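Local coordinates for protein putative isocitrate dehydrogenase, NAD-dependent (Methylococcus capsulatus, PDB 6LKY) that probably oxidises isocitrate with NAD as coenzyme and magnesium as cofactor, as a two-subunit member of the isocitrate and isopropylmalate dehydrogenase family, at residues 89-94 and 151-156; 115-120 and 225-230. The protein carries 1 engineered substitution. All coordinates share one frame; numbering follows the deposited sequence.

Contact 1 of 2, residues 89-94 and 151-156; sequences NLYANV and ERIIRY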
loop_
_atom_site.group_PDB
_atom_site.type_symbol
_atom_site.label_atom_id
_atom_site.label_comp_id
_atom_site.label_asym_id
_atom_site.label_seq_id
_atom_site.Cartn_x
_atom_site.Cartn_y
_atom_site.Cartn_z
ATOM N N ASN A 89 -14.117 18.358 -11.439
ATOM C CA ASN A 89 -14.286 18.496 -9.987
ATOM C C ASN A 89 -14.914 17.246 -9.368
ATOM O O ASN A 89 -15.752 17.334 -8.471
ATOM C CB ASN A 89 -15.110 19.741 -9.630
ATOM C CG ASN A 89 -14.525 21.017 -10.211
ATOM O OD1 ASN A 89 -13.309 21.129 -10.428
ATOM N ND2 ASN A 89 -15.390 21.985 -10.481
ATOM N N LEU A 90 -14.489 16.066 -9.828
ATOM C CA LEU A 90 -15.028 14.806 -9.309
ATOM C C LEU A 90 -14.185 14.407 -8.099
ATOM O O LEU A 90 -13.314 13.540 -8.164
ATOM C CB LEU A 90 -15.024 13.729 -10.392
ATOM C CG LEU A 90 -15.533 14.169 -11.767
ATOM C CD1 LEU A 90 -15.298 13.088 -12.828
ATOM C CD2 LEU A 90 -17.027 14.523 -11.666
ATOM N N TYR A 91 -14.458 15.062 -6.969
ATOM C CA TYR A 91 -13.555 14.982 -5.833
ATOM C C TYR A 91 -13.682 13.692 -5.025
ATOM O O TYR A 91 -12.757 13.371 -4.270
ATOM C CB TYR A 91 -13.742 16.214 -4.934
ATOM C CG TYR A 91 -15.078 16.289 -4.242
ATOM C CD1 TYR A 91 -15.289 15.652 -3.024
ATOM C CD2 TYR A 91 -16.139 16.981 -4.815
ATOM C CE1 TYR A 91 -16.511 15.709 -2.392
ATOM C CE2 TYR A 91 -17.368 17.048 -4.190
ATOM C CZ TYR A 91 -17.550 16.412 -2.980
ATOM O OH TYR A 91 -18.772 16.480 -2.355
ATOM N N ALA A 92 -14.768 12.930 -5.159
ATOM C CA ALA A 92 -14.926 11.692 -4.400
ATOM C C ALA A 92 -14.770 10.487 -5.318
ATOM O O ALA A 92 -15.477 10.379 -6.320
ATOM C CB ALA A 92 -16.288 11.633 -3.704
ATOM N N ASN A 93 -13.858 9.580 -4.983
ATOM C CA ASN A 93 -13.674 8.336 -5.725
ATOM C C ASN A 93 -14.145 7.217 -4.801
ATOM O O ASN A 93 -13.516 6.954 -3.776
ATOM C CB ASN A 93 -12.212 8.175 -6.146
ATOM C CG ASN A 93 -11.993 7.073 -7.182
ATOM O OD1 ASN A 93 -12.760 6.121 -7.282
ATOM N ND2 ASN A 93 -10.931 7.217 -7.973
ATOM N N VAL A 94 -15.279 6.607 -5.134
ATOM C CA VAL A 94 -15.974 5.652 -4.276
ATOM C C VAL A 94 -15.766 4.260 -4.852
ATOM O O VAL A 94 -16.168 3.991 -5.991
ATOM C CB VAL A 94 -17.471 5.995 -4.174
ATOM C CG1 VAL A 94 -18.188 5.061 -3.220
ATOM C CG2 VAL A 94 -17.657 7.470 -3.769
ATOM N N GLU A 151 -12.040 18.804 3.833
ATOM C CA GLU A 151 -13.384 18.930 4.385
ATOM C C GLU A 151 -14.404 18.220 3.513
ATOM O O GLU A 151 -15.241 17.451 4.006
ATOM C CB GLU A 151 -13.761 20.405 4.536
ATOM C CG GLU A 151 -13.182 21.064 5.772
ATOM C CD GLU A 151 -13.363 22.566 5.741
ATOM O OE1 GLU A 151 -14.042 23.034 4.806
ATOM O OE2 GLU A 151 -12.825 23.274 6.631
ATOM N N ARG A 152 -14.353 18.468 2.205
ATOM C CA ARG A 152 -15.406 17.913 1.369
ATOM C C ARG A 152 -15.270 16.398 1.232
ATOM O O ARG A 152 -16.286 15.690 1.267
ATOM C CB ARG A 152 -15.440 18.620 0.009
ATOM C CG ARG A 152 -14.208 18.456 -0.878
ATOM C CD ARG A 152 -14.402 19.211 -2.205
ATOM N NE ARG A 152 -13.229 19.112 -3.073
ATOM C CZ ARG A 152 -13.116 19.728 -4.246
ATOM N NH1 ARG A 152 -14.106 20.488 -4.695
ATOM N NH2 ARG A 152 -12.020 19.570 -4.980
ATOM N N ILE A 153 -14.037 15.861 1.140
ATOM C CA ILE A 153 -13.945 14.400 1.015
ATOM C C ILE A 153 -14.345 13.710 2.322
ATOM O O ILE A 153 -14.999 12.653 2.305
ATOM C CB ILE A 153 -12.551 13.940 0.515
ATOM C CG1 ILE A 153 -12.614 12.469 0.075
ATOM C CG2 ILE A 153 -11.458 14.078 1.580
ATOM C CD1 ILE A 153 -13.542 12.221 -1.121
ATOM N N ILE A 154 -14.007 14.298 3.474
ATOM C CA ILE A 154 -14.341 13.620 4.726
ATOM C C ILE A 154 -15.843 13.721 5.014
ATOM O O ILE A 154 -16.470 12.743 5.463
ATOM C CB ILE A 154 -13.485 14.165 5.884
ATOM C CG1 ILE A 154 -12.005 13.779 5.677
ATOM C CG2 ILE A 154 -14.019 13.633 7.244
ATOM C CD1 ILE A 154 -10.991 14.750 6.323
ATOM N N ARG A 155 -16.455 14.886 4.743
ATOM C CA ARG A 155 -17.908 14.964 4.845
ATOM C C ARG A 155 -18.576 13.995 3.878
ATOM O O ARG A 155 -19.584 13.366 4.231
ATOM C CB ARG A 155 -18.400 16.389 4.584
ATOM C CG ARG A 155 -18.023 17.380 5.664
ATOM C CD ARG A 155 -19.000 18.531 5.740
ATOM N NE ARG A 155 -18.802 19.286 6.973
ATOM C CZ ARG A 155 -18.067 20.388 7.044
ATOM N NH1 ARG A 155 -17.498 20.868 5.944
ATOM N NH2 ARG A 155 -17.923 21.022 8.201
ATOM N N TYR A 156 -18.046 13.859 2.651
ATOM C CA TYR A 156 -18.626 12.884 1.732
ATOM C C TYR A 156 -18.590 11.489 2.330
ATOM O O TYR A 156 -19.553 10.730 2.189
ATOM C CB TYR A 156 -17.917 12.877 0.374
ATOM C CG TYR A 156 -18.606 11.948 -0.621
ATOM C CD1 TYR A 156 -18.440 10.573 -0.553
ATOM C CD2 TYR A 156 -19.439 12.454 -1.607
ATOM C CE1 TYR A 156 -19.082 9.728 -1.427
ATOM C CE2 TYR A 156 -20.078 11.615 -2.502
ATOM C CZ TYR A 156 -19.901 10.256 -2.399
ATOM O OH TYR A 156 -20.534 9.403 -3.278
HETATM O O HOH W 1 -18.820 16.597 0.423
#
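Arg152 lays its aliphatic chain, extended from CG to NE, over one face of the Tyr91 ring, the first of two CH-pi contacts between strand 92-94, with the turn before it, and helix 151-156. Its CD lies 3.7 Å from the ring centroid; beyond it the guanidinium lies 8° from the ring plane, and Tyr91 CB sits 3.5 Å from Arg152 NE. An arginine suits this partly exposed place, its methylenes serving the ring while NH2 makes a weak hydrogen bond to Thr119 OG1. In the second, the small Ala92 lets the Tyr156 ring close down on it: CB stands over the ring centre, 5° off the normal.

The strand belongs to the large mixed sheet of the isocitrate dehydrogenase fold, and helix 147-163 packs on one face of it. Tyr91 and Ala92 both face Ile252 on the next strand, forming a classic beta bulge.

Apolar contacts fill in between. Ile153, with CG1 anti to the backbone N (chi1 -166°), brings CD1 to 3.8 Å from Ala92 CB, and Val94 CG2 meets Tyr156 CE1 at 3.6 Å.

The polar link is indirect: a water 2.8 Å from Tyr91 OH donates to Arg152 O, also at 2.8 Å.

Contact 2 of 2, residues 115-120 and 225-230; sequences VRENTE and TTNLFG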
loop_
_atom_site.group_PDB
_atom_site.type_symbol
_atom_site.label_atom_id
_atom_site.label_comp_id
_atom_site.label_asym_id
_atom_site.label_seq_id
_atom_site.Cartn_x
_atom_site.Cartn_y
_atom_site.Cartn_z
ATOM N N VAL A 115 -13.285 5.555 0.158
ATOM C CA VAL A 115 -13.592 6.901 -0.292
ATOM C C VAL A 115 -12.267 7.647 -0.398
ATOM O O VAL A 115 -11.679 8.052 0.619
ATOM C CB VAL A 115 -14.581 7.592 0.662
ATOM C CG1 VAL A 115 -14.878 9.017 0.218
ATOM C CG2 VAL A 115 -15.882 6.772 0.746
ATOM N N ARG A 116 -11.809 7.837 -1.632
ATOM C CA ARG A 116 -10.501 8.395 -1.935
ATOM C C ARG A 116 -10.671 9.815 -2.453
ATOM O O ARG A 116 -11.431 10.054 -3.404
ATOM C CB ARG A 116 -9.739 7.525 -2.961
ATOM C CG ARG A 116 -9.166 8.315 -4.148
ATOM C CD ARG A 116 -7.841 7.828 -4.691
ATOM N NE ARG A 116 -8.003 6.965 -5.839
ATOM C CZ ARG A 116 -7.236 6.947 -6.928
ATOM N NH1 ARG A 116 -6.231 7.799 -7.097
ATOM N NH2 ARG A 116 -7.516 6.081 -7.890
ATOM N N GLU A 117 -9.990 10.753 -1.798
ATOM C CA GLU A 117 -9.858 12.097 -2.338
ATOM C C GLU A 117 -9.256 12.021 -3.735
ATOM O O GLU A 117 -8.257 11.337 -3.961
ATOM C CB GLU A 117 -8.985 12.958 -1.419
ATOM C CG GLU A 117 -9.200 14.464 -1.597
ATOM C CD GLU A 117 -8.683 14.988 -2.937
ATOM O OE1 GLU A 117 -7.553 14.603 -3.337
ATOM O OE2 GLU A 117 -9.409 15.773 -3.595
ATOM N N ASN A 118 -9.864 12.731 -4.674
ATOM C CA ASN A 118 -9.682 12.430 -6.077
ATOM C C ASN A 118 -9.033 13.554 -6.858
ATOM O O ASN A 118 -8.807 13.387 -8.060
ATOM C CB ASN A 118 -11.050 12.107 -6.699
ATOM C CG ASN A 118 -10.997 10.998 -7.734
ATOM O OD1 ASN A 118 -10.083 10.172 -7.746
ATOM N ND2 ASN A 118 -12.015 10.953 -8.592
ATOM N N THR A 119 -8.719 14.689 -6.227
ATOM C CA THR A 119 -8.283 15.856 -6.977
ATOM C C THR A 119 -6.931 16.432 -6.566
ATOM O O THR A 119 -6.390 17.239 -7.326
ATOM C CB THR A 119 -9.328 16.989 -6.887
ATOM O OG1 THR A 119 -9.492 17.387 -5.523
ATOM C CG2 THR A 119 -10.671 16.549 -7.460
ATOM N N GLU A 120 -6.384 16.089 -5.396
ATOM C CA GLU A 120 -5.122 16.724 -4.995
ATOM C C GLU A 120 -4.145 15.705 -4.394
ATOM O O GLU A 120 -3.980 14.608 -4.947
ATOM C CB GLU A 120 -5.407 17.893 -4.033
ATOM C CG GLU A 120 -6.339 17.545 -2.855
ATOM C CD GLU A 120 -6.645 18.735 -1.929
ATOM O OE1 GLU A 120 -6.732 19.883 -2.428
ATOM O OE2 GLU A 120 -6.828 18.520 -0.701
ATOM N N THR A 225 -9.563 8.496 2.752
ATOM C CA THR A 225 -8.129 8.733 2.690
ATOM C C THR A 225 -7.800 9.605 1.489
ATOM O O THR A 225 -8.676 9.985 0.699
ATOM C CB THR A 225 -7.366 7.400 2.682
ATOM O OG1 THR A 225 -5.973 7.651 2.886
ATOM C CG2 THR A 225 -7.568 6.661 1.386
ATOM N N THR A 226 -6.519 9.953 1.389
ATOM C CA THR A 226 -6.024 10.831 0.342
ATOM C C THR A 226 -5.729 10.025 -0.930
ATOM O O THR A 226 -5.815 8.794 -0.957
ATOM C CB THR A 226 -4.814 11.625 0.853
ATOM O OG1 THR A 226 -3.881 10.740 1.469
ATOM C CG2 THR A 226 -5.258 12.643 1.917
ATOM N N ASN A 227 -5.345 10.745 -1.986
ATOM C CA ASN A 227 -5.378 10.231 -3.355
ATOM C C ASN A 227 -4.531 8.962 -3.521
ATOM O O ASN A 227 -5.046 7.893 -3.878
ATOM C CB ASN A 227 -4.914 11.360 -4.293
ATOM C CG ASN A 227 -5.655 11.380 -5.628
ATOM O OD1 ASN A 227 -5.935 10.336 -6.209
ATOM N ND2 ASN A 227 -5.985 12.585 -6.114
ATOM N N LEU A 228 -3.222 9.054 -3.255
ATOM C CA LEU A 228 -2.356 7.897 -3.492
ATOM C C LEU A 228 -2.691 6.742 -2.548
ATOM O O LEU A 228 -2.665 5.568 -2.950
ATOM C CB LEU A 228 -0.884 8.296 -3.369
ATOM C CG LEU A 228 0.123 7.173 -3.666
ATOM C CD1 LEU A 228 -0.091 6.606 -5.057
ATOM C CD2 LEU A 228 1.568 7.639 -3.518
ATOM N N PHE A 229 -2.942 7.044 -1.273
ATOM C CA PHE A 229 -3.280 5.975 -0.335
ATOM C C PHE A 229 -4.576 5.286 -0.747
ATOM O O PHE A 229 -4.693 4.061 -0.646
ATOM C CB PHE A 229 -3.411 6.518 1.091
ATOM C CG PHE A 229 -2.138 7.049 1.672
ATOM C CD1 PHE A 229 -0.905 6.775 1.077
ATOM C CD2 PHE A 229 -2.169 7.846 2.821
ATOM C CE1 PHE A 229 0.285 7.288 1.622
ATOM C CE2 PHE A 229 -0.989 8.363 3.372
ATOM C CZ PHE A 229 0.242 8.081 2.768
ATOM N N GLY A 230 -5.555 6.057 -1.232
ATOM C CA GLY A 230 -6.794 5.451 -1.702
ATOM C C GLY A 230 -6.565 4.529 -2.879
ATOM O O GLY A 230 -7.111 3.419 -2.931
HETATM O O HOH W 2 -5.585 13.557 -1.667
HETATM O O HOH W 3 -7.258 10.679 -8.721
#
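Asn227, in the first turn of helix 227-240, reaches Arg116 and Glu120 with the two ends of one amide. Its OD1 accepts from Arg116 NH1 at 2.7 Å, nearly along the C=O axis but tilted 24° from the guanidinium plane, while ND2 donates to Glu120 O at 3.1 Å. An asparagine suits this place because it offers an acceptor and a donor on a short stem. Bends at chi2 and chi3 fold the Arg116 chain so that CD lies 2.9 Å from Asn227 O and NH1 comes to OD1, with guanidinium and amide planes 72° apart. The absence of a side chain at Gly230 leaves room for Arg116 CB, 3.8 Å from Gly230 CA.

Glu117 has CG anti to the backbone N (chi1 -159°) and then bends at chi2, turning its carboxylate back to the following loop. OE1 receives Glu120 N at 2.8 Å through its syn lone pair; OE2 accepts from Thr119 N and OG1. A water donates to OE1 and accepts from Asn227 N, tying the carboxylate to the helix start.

Arg116 also forms a parallel beta bridge with Thr225, where Glu117 N donates to Thr225 O at 2.9 Å. This strand-to-helix corner belongs to the alpha/beta part of the fold. Arg116 NH1 also hydrogen-bonds a citrate, probably from the crystallisation liquor; the Asn227 bond would help hold the cationic group where it can meet an anion, consistent with a pocket for acidic ligands.

Contacts 1 and 2 meet along neighbouring antiparallel strands, 92-98 and 111-117, and their centres lie 9 Å apart. Asn93 O is 2.9 Å from Arg116 N, a probable backbone hydrogen bond, and Leu90 O is likewise 2.9 Å from Asn118 ND2, joining the turn before one strand to the loop after the other. Helix 147-163 reaches both, since Ile153 also touches Val115 and Glu117. Contact 2 lies nearer NAD: the Arg116 side chain is about 7 Å from a bound NAD, whereas that of Val94 in contact 1 is about 13 Å from one. Asn118, about 6 Å from NAD-binding Glu260 between side chains, also bonds Asn251.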